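Local coordinates for protein NAD-dependent L-serine dehydrogenase (Pseudomonas aeruginosa, PDB 3OBB) that oxidises L-serine and methyl-L-serine with NAD(+) as electron acceptor, working as a homotetramer that is possibly involved in serine catabolism, at residues Thr91-Ser103 against Arg114-Gly126. Numbering follows the deposited sequence.
Sequences TLVLECSTIAPTS and RGLAMLDAPVSGG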
ATOM      1  N   THR A  91     -19.375   6.202  42.865  1.00 78.41           N
ATOM      2  CA  THR A  91     -19.544   7.006  41.659  1.00 74.95           C
ATOM      3  C   THR A  91     -19.214   6.239  40.373  1.00 70.69           C
ATOM      4  O   THR A  91     -18.250   5.467  40.313  1.00 71.45           O
ATOM      5  CB  THR A  91     -18.790   8.396  41.718  1.00 74.55           C
ATOM      6  OG1 THR A  91     -18.964   9.093  40.470  1.00 71.21           O
ATOM      7  CG2 THR A  91     -17.288   8.241  41.978  1.00 76.03           C
ATOM      8  N   LEU A  92     -20.066   6.454  39.375  1.00 67.22           N
ATOM      9  CA  LEU A  92     -19.947   5.928  38.001  1.00 62.77           C
ATOM     10  C   LEU A  92     -19.002   6.787  37.167  1.00 60.13           C
ATOM     11  O   LEU A  92     -19.175   8.006  37.108  1.00 58.89           O
ATOM     12  CB  LEU A  92     -21.314   6.054  37.341  1.00 60.74           C
ATOM     13  CG  LEU A  92     -21.874   5.126  36.283  1.00 59.31           C
ATOM     14  CD1 LEU A  92     -22.934   5.870  35.526  1.00 55.81           C
ATOM     15  CD2 LEU A  92     -20.820   4.567  35.345  1.00 57.58           C
ATOM     16  N   VAL A  93     -18.024   6.167  36.506  1.00 58.52           N
ATOM     17  CA  VAL A  93     -17.143   6.906  35.605  1.00 56.08           C
ATOM     18  C   VAL A  93     -17.416   6.515  34.151  1.00 52.64           C
ATOM     19  O   VAL A  93     -17.408   5.339  33.817  1.00 51.69           O
ATOM     20  CB  VAL A  93     -15.636   6.712  35.928  1.00 57.26           C
ATOM     21  CG1 VAL A  93     -14.786   7.647  35.059  1.00 56.00           C
ATOM     22  CG2 VAL A  93     -15.340   6.969  37.370  1.00 60.63           C
ATOM     23  N   LEU A  94     -17.695   7.518  33.312  1.00 51.17           N
ATOM     24  CA  LEU A  94     -17.851   7.345  31.860  1.00 48.73           C
ATOM     25  C   LEU A  94     -16.699   8.041  31.130  1.00 46.97           C
ATOM     26  O   LEU A  94     -16.696   9.259  31.014  1.00 47.29           O
ATOM     27  CB  LEU A  94     -19.203   7.923  31.406  1.00 48.74           C
ATOM     28  CG  LEU A  94     -20.519   7.117  31.582  1.00 50.84           C
ATOM     29  CD1 LEU A  94     -20.440   6.055  32.653  1.00 52.31           C
ATOM     30  CD2 LEU A  94     -21.777   7.975  31.780  1.00 48.71           C
ATOM     31  N   GLU A  95     -15.709   7.278  30.675  1.00 45.84           N
ATOM     32  CA  GLU A  95     -14.589   7.835  29.935  1.00 44.64           C
ATOM     33  C   GLU A  95     -14.829   7.688  28.389  1.00 42.79           C
ATOM     34  O   GLU A  95     -14.713   6.568  27.817  1.00 41.16           O
ATOM     35  CB  GLU A  95     -13.274   7.192  30.389  1.00 45.87           C
ATOM     36  CG  GLU A  95     -12.062   8.101  30.281  1.00 46.92           C
ATOM     37  CD  GLU A  95     -11.996   8.854  28.932  1.00 45.77           C
ATOM     38  OE1 GLU A  95     -12.179  10.107  28.902  1.00 42.81           O
ATOM     39  OE2 GLU A  95     -11.767   8.176  27.909  1.00 41.74           O
ATOM     40  N   CYS A  96     -15.142   8.828  27.757  1.00 41.02           N
ATOM     41  CA  CYS A  96     -15.734   8.899  26.407  1.00 39.96           C
ATOM     42  C   CYS A  96     -14.803   9.477  25.370  1.00 39.65           C
ATOM     43  O   CYS A  96     -15.206   9.691  24.232  1.00 37.94           O
ATOM     44  CB  CYS A  96     -17.001   9.758  26.386  1.00 39.30           C
ATOM     45  SG  CYS A  96     -18.278   9.202  27.493  1.00 38.12           S
ATOM     46  N   SER A  97     -13.559   9.719  25.768  1.00 41.19           N
ATOM     47  CA  SER A  97     -12.532  10.095  24.820  1.00 41.31           C
ATOM     48  C   SER A  97     -12.222   8.904  23.946  1.00 41.01           C
ATOM     49  O   SER A  97     -12.557   7.763  24.276  1.00 41.56           O
ATOM     50  CB  SER A  97     -11.258  10.496  25.563  1.00 42.57           C
ATOM     51  OG  SER A  97     -11.544  11.557  26.448  1.00 44.16           O
ATOM     52  N   THR A  98     -11.546   9.169  22.845  1.00 41.32           N
ATOM     53  CA  THR A  98     -11.009   8.098  22.040  1.00 41.28           C
ATOM     54  C   THR A  98      -9.537   7.965  22.354  1.00 42.65           C
ATOM     55  O   THR A  98      -8.744   8.896  22.106  1.00 43.47           O
ATOM     56  CB  THR A  98     -11.241   8.360  20.536  1.00 40.80           C
ATOM     57  OG1 THR A  98     -12.655   8.386  20.300  1.00 40.13           O
ATOM     58  CG2 THR A  98     -10.614   7.254  19.694  1.00 40.24           C
ATOM     59  N   ILE A  99      -9.190   6.801  22.904  1.00 41.87           N
ATOM     60  CA  ILE A  99      -7.841   6.526  23.351  1.00 43.38           C
ATOM     61  C   ILE A  99      -7.531   5.077  23.020  1.00 42.89           C
ATOM     62  O   ILE A  99      -8.442   4.293  22.780  1.00 42.59           O
ATOM     63  CB  ILE A  99      -7.684   6.800  24.877  1.00 44.62           C
ATOM     64  CG1 ILE A  99      -8.508   5.800  25.712  1.00 44.77           C
ATOM     65  CG2 ILE A  99      -8.078   8.246  25.194  1.00 43.58           C
ATOM     66  CD1 ILE A  99      -8.369   5.981  27.248  1.00 47.89           C
ATOM     67  N   ALA A 100      -6.255   4.726  22.983  1.00 43.88           N
ATOM     68  CA  ALA A 100      -5.854   3.357  22.699  1.00 44.22           C
ATOM     69  C   ALA A 100      -6.523   2.381  23.685  1.00 44.25           C
ATOM     70  O   ALA A 100      -6.612   2.666  24.883  1.00 45.73           O
ATOM     71  CB  ALA A 100      -4.345   3.226  22.720  1.00 46.42           C
ATOM     72  N   PRO A 101      -7.073   1.268  23.168  1.00 42.94           N
ATOM     73  CA  PRO A 101      -7.642   0.229  24.004  1.00 43.12           C
ATOM     74  C   PRO A 101      -6.753  -0.193  25.172  1.00 45.80           C
ATOM     75  O   PRO A 101      -7.270  -0.391  26.265  1.00 46.60           O
ATOM     76  CB  PRO A 101      -7.830  -0.930  23.017  1.00 41.59           C
ATOM     77  CG  PRO A 101      -8.164  -0.254  21.774  1.00 40.45           C
ATOM     78  CD  PRO A 101      -7.287   0.963  21.738  1.00 41.60           C
ATOM     79  N   THR A 102      -5.448  -0.354  24.934  1.00 47.87           N
ATOM     80  CA  THR A 102      -4.505  -0.738  25.985  1.00 51.14           C
ATOM     81  C   THR A 102      -4.637   0.284  27.106  1.00 52.01           C
ATOM     82  O   THR A 102      -4.891  -0.074  28.255  1.00 54.12           O
ATOM     83  CB  THR A 102      -3.032  -0.827  25.488  1.00 52.65           C
ATOM     84  OG1 THR A 102      -2.912  -1.884  24.533  1.00 54.31           O
ATOM     85  CG2 THR A 102      -2.087  -1.137  26.640  1.00 56.11           C
ATOM     86  N   SER A 103      -4.497   1.553  26.753  1.00 51.14           N
ATOM     87  CA  SER A 103      -4.657   2.643  27.710  1.00 51.56           C
ATOM     88  C   SER A 103      -6.007   2.633  28.456  1.00 50.52           C
ATOM     89  O   SER A 103      -6.034   2.874  29.663  1.00 52.76           O
ATOM     90  CB  SER A 103      -4.390   3.981  27.039  1.00 50.58           C
ATOM     91  OG  SER A 103      -4.907   5.033  27.813  1.00 51.13           O
ATOM     92  N   ARG A 114      -9.902  -0.041  42.967  1.00 93.74           N
ATOM     93  CA  ARG A 114     -10.274   1.048  43.855  1.00 96.08           C
ATOM     94  C   ARG A 114     -11.801   1.065  44.199  1.00 95.52           C
ATOM     95  O   ARG A 114     -12.424   1.911  44.942  1.00 97.37           O
ATOM     96  CB  ARG A 114      -9.812   2.364  43.178  1.00 93.03           C
ATOM     97  CG  ARG A 114     -10.248   3.665  43.824  1.00 94.92           C
ATOM     98  CD  ARG A 114      -9.451   4.833  43.244  1.00 93.05           C
ATOM     99  NE  ARG A 114      -8.137   4.937  43.890  1.00101.17           N
ATOM    100  CZ  ARG A 114      -6.969   4.752  43.245  1.00100.31           C
ATOM    101  NH1 ARG A 114      -5.840   4.851  43.971  1.00104.22           N
ATOM    102  NH2 ARG A 114      -6.925   4.474  41.887  1.00 93.27           N
ATOM    103  N   GLY A 115     -12.551   0.160  43.487  1.00 92.47           N
ATOM    104  CA  GLY A 115     -13.994   0.011  43.735  1.00 92.26           C
ATOM    105  C   GLY A 115     -14.952   0.788  42.828  1.00 87.48           C
ATOM    106  O   GLY A 115     -16.148   0.890  43.120  1.00 88.33           O
ATOM    107  N   LEU A 116     -14.461   1.330  41.719  1.00 82.83           N
ATOM    108  CA  LEU A 116     -15.324   2.164  40.870  1.00 78.56           C
ATOM    109  C   LEU A 116     -15.904   1.433  39.671  1.00 74.55           C
ATOM    110  O   LEU A 116     -15.227   0.633  39.048  1.00 73.73           O
ATOM    111  CB  LEU A 116     -14.592   3.422  40.420  1.00 76.24           C
ATOM    112  CG  LEU A 116     -14.087   4.389  41.496  1.00 80.26           C
ATOM    113  CD1 LEU A 116     -13.185   5.396  40.816  1.00 79.88           C
ATOM    114  CD2 LEU A 116     -15.212   5.084  42.258  1.00 80.72           C
ATOM    115  N   ALA A 117     -17.168   1.715  39.364  1.00 73.04           N
ATOM    116  CA  ALA A 117     -17.782   1.290  38.108  1.00 69.34           C
ATOM    117  C   ALA A 117     -17.402   2.249  36.980  1.00 65.91           C
ATOM    118  O   ALA A 117     -17.827   3.413  36.981  1.00 65.25           O
ATOM    119  CB  ALA A 117     -19.280   1.224  38.257  1.00 69.79           C
HETATM  120  N   MSE A 118     -16.602   1.754  36.030  1.00 63.26           N
HETATM  121  CA  MSE A 118     -16.155   2.528  34.879  1.00 60.15           C
HETATM  122  C   MSE A 118     -16.544   1.894  33.544  1.00 55.78           C
HETATM  123  O   MSE A 118     -16.527   0.675  33.392  1.00 56.20           O
HETATM  124  CB  MSE A 118     -14.638   2.752  34.914  1.00 60.39           C
HETATM  125  CG  MSE A 118     -14.086   3.338  33.594  1.00 58.52           C
HETATM  126 SE   MSE A 118     -12.175   3.689  33.637  0.70 61.89          SE
HETATM  127  CE  MSE A 118     -12.193   5.261  34.751  1.00 66.14           C
ATOM    128  N   LEU A 119     -16.902   2.743  32.588  1.00 51.93           N
ATOM    129  CA  LEU A 119     -17.118   2.339  31.204  1.00 47.94           C
ATOM    130  C   LEU A 119     -16.192   3.142  30.294  1.00 45.72           C
ATOM    131  O   LEU A 119     -15.943   4.334  30.540  1.00 45.18           O
ATOM    132  CB  LEU A 119     -18.571   2.611  30.800  1.00 46.72           C
ATOM    133  CG  LEU A 119     -19.689   1.906  31.556  1.00 48.36           C
ATOM    134  CD1 LEU A 119     -21.020   2.423  31.058  1.00 45.97           C
ATOM    135  CD2 LEU A 119     -19.578   0.369  31.419  1.00 44.95           C
ATOM    136  N   ASP A 120     -15.673   2.500  29.255  1.00 43.87           N
ATOM    137  CA  ASP A 120     -15.143   3.248  28.111  1.00 41.06           C
ATOM    138  C   ASP A 120     -16.286   3.360  27.100  1.00 39.29           C
ATOM    139  O   ASP A 120     -16.871   2.363  26.687  1.00 39.53           O
ATOM    140  CB  ASP A 120     -13.843   2.636  27.520  1.00 40.67           C
ATOM    141  CG  ASP A 120     -13.986   1.153  27.116  1.00 40.13           C
ATOM    142  OD1 ASP A 120     -13.985   0.246  27.974  1.00 42.24           O
ATOM    143  OD2 ASP A 120     -14.061   0.884  25.914  1.00 39.09           O
ATOM    144  N   ALA A 121     -16.639   4.580  26.744  1.00 37.73           N
ATOM    145  CA  ALA A 121     -17.773   4.798  25.889  1.00 36.89           C
ATOM    146  C   ALA A 121     -17.480   5.911  24.868  1.00 36.10           C
ATOM    147  O   ALA A 121     -18.141   6.980  24.879  1.00 35.82           O
ATOM    148  CB  ALA A 121     -19.013   5.110  26.714  1.00 38.45           C
ATOM    149  N   PRO A 122     -16.477   5.671  24.003  1.00 34.74           N
ATOM    150  CA  PRO A 122     -16.124   6.571  22.919  1.00 34.70           C
ATOM    151  C   PRO A 122     -17.291   6.713  22.001  1.00 34.90           C
ATOM    152  O   PRO A 122     -18.184   5.839  21.921  1.00 34.70           O
ATOM    153  CB  PRO A 122     -15.026   5.819  22.175  1.00 33.48           C
ATOM    154  CG  PRO A 122     -15.284   4.355  22.562  1.00 33.81           C
ATOM    155  CD  PRO A 122     -15.603   4.489  23.993  1.00 36.02           C
ATOM    156  N   VAL A 123     -17.242   7.784  21.248  1.00 35.43           N
ATOM    157  CA  VAL A 123     -18.427   8.261  20.633  1.00 36.99           C
ATOM    158  C   VAL A 123     -18.182   8.419  19.135  1.00 37.28           C
ATOM    159  O   VAL A 123     -17.030   8.609  18.685  1.00 37.21           O
ATOM    160  CB  VAL A 123     -18.868   9.522  21.430  1.00 37.88           C
ATOM    161  CG1 VAL A 123     -18.292  10.762  20.861  1.00 37.96           C
ATOM    162  CG2 VAL A 123     -20.349   9.569  21.570  1.00 40.54           C
ATOM    163  N   SER A 124     -19.255   8.284  18.358  1.00 37.82           N
ATOM    164  CA  SER A 124     -19.175   8.376  16.906  1.00 39.16           C
ATOM    165  C   SER A 124     -20.384   9.205  16.431  1.00 40.15           C
ATOM    166  O   SER A 124     -21.477   9.100  16.982  1.00 40.97           O
ATOM    167  CB  SER A 124     -19.148   6.940  16.352  1.00 38.46           C
ATOM    168  OG  SER A 124     -19.395   6.877  14.982  1.00 42.42           O
ATOM    169  N   GLY A 125     -20.185  10.026  15.412  1.00 41.09           N
ATOM    170  CA  GLY A 125     -21.144  11.030  15.044  1.00 42.61           C
ATOM    171  C   GLY A 125     -20.462  12.393  15.029  1.00 44.03           C
ATOM    172  O   GLY A 125     -19.300  12.574  15.453  1.00 44.55           O
ATOM    173  N   GLY A 126     -21.159  13.382  14.538  1.00 44.61           N
ATOM    174  CA  GLY A 126     -20.472  14.631  14.415  1.00 46.24           C
ATOM    175  C   GLY A 126     -20.551  15.527  15.621  1.00 45.02           C
ATOM    176  O   GLY A 126     -21.272  15.266  16.572  1.00 44.46           O
TER
HETATM  177  O   HOH W   1     -14.660   9.371  21.677  1.00 31.62           O
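Val-93 and Glu-95 of strand 92-95 each hydrogen-bond through both N and O to residues 117-121, the two strands running parallel with their axes 15° apart. The ladder opens with Val-93 N to Ala-117 O (2.8 Å) and closes with Ala-121 N to Glu-95 O (3.0 Å), a donor lying 44° out of the carbonyl plane. Past Ala-121 the chains part, leaving Cys-96 O and Val-123 N 4.1 Å from each other. A water bridges them, donating to Cys-96 O and accepting from Val-123 N.

On one face, the selenomethionine Met-118 bends at chi3 (-74°), bringing CE against Val-93 CG1 at 3.5 Å; this flexible chain fits itself to the rigid, branched valine. On the other, Leu-94 and Leu-119 lie alongside each other, their CD1 methyls 4.0 Å apart. Helix 101-112 links the strands in a beta-alpha-beta crossover of the Rossmann-type NAD-binding domain, and the loop after strand 92-95 carries the NAD(+)-binding Thr-98.

Thr-98 OG1 also hydrogen-bonds the bridging water (2.6 Å) and Lys-173 NZ of the active site, which hydrogen-bonds Val-123 O as well. Pro-122 CB packs against Thr-98 OG1 at 4.0 Å. OE1 of buried Glu-95 is gripped by both Ser-65 OG and Ser-97 OG, the latter on its syn lone pair (2.9 Å). The carboxylate of Asp-120 turns instead to His-108 and the backbone N-H groups of Gly-167 and Gln-170.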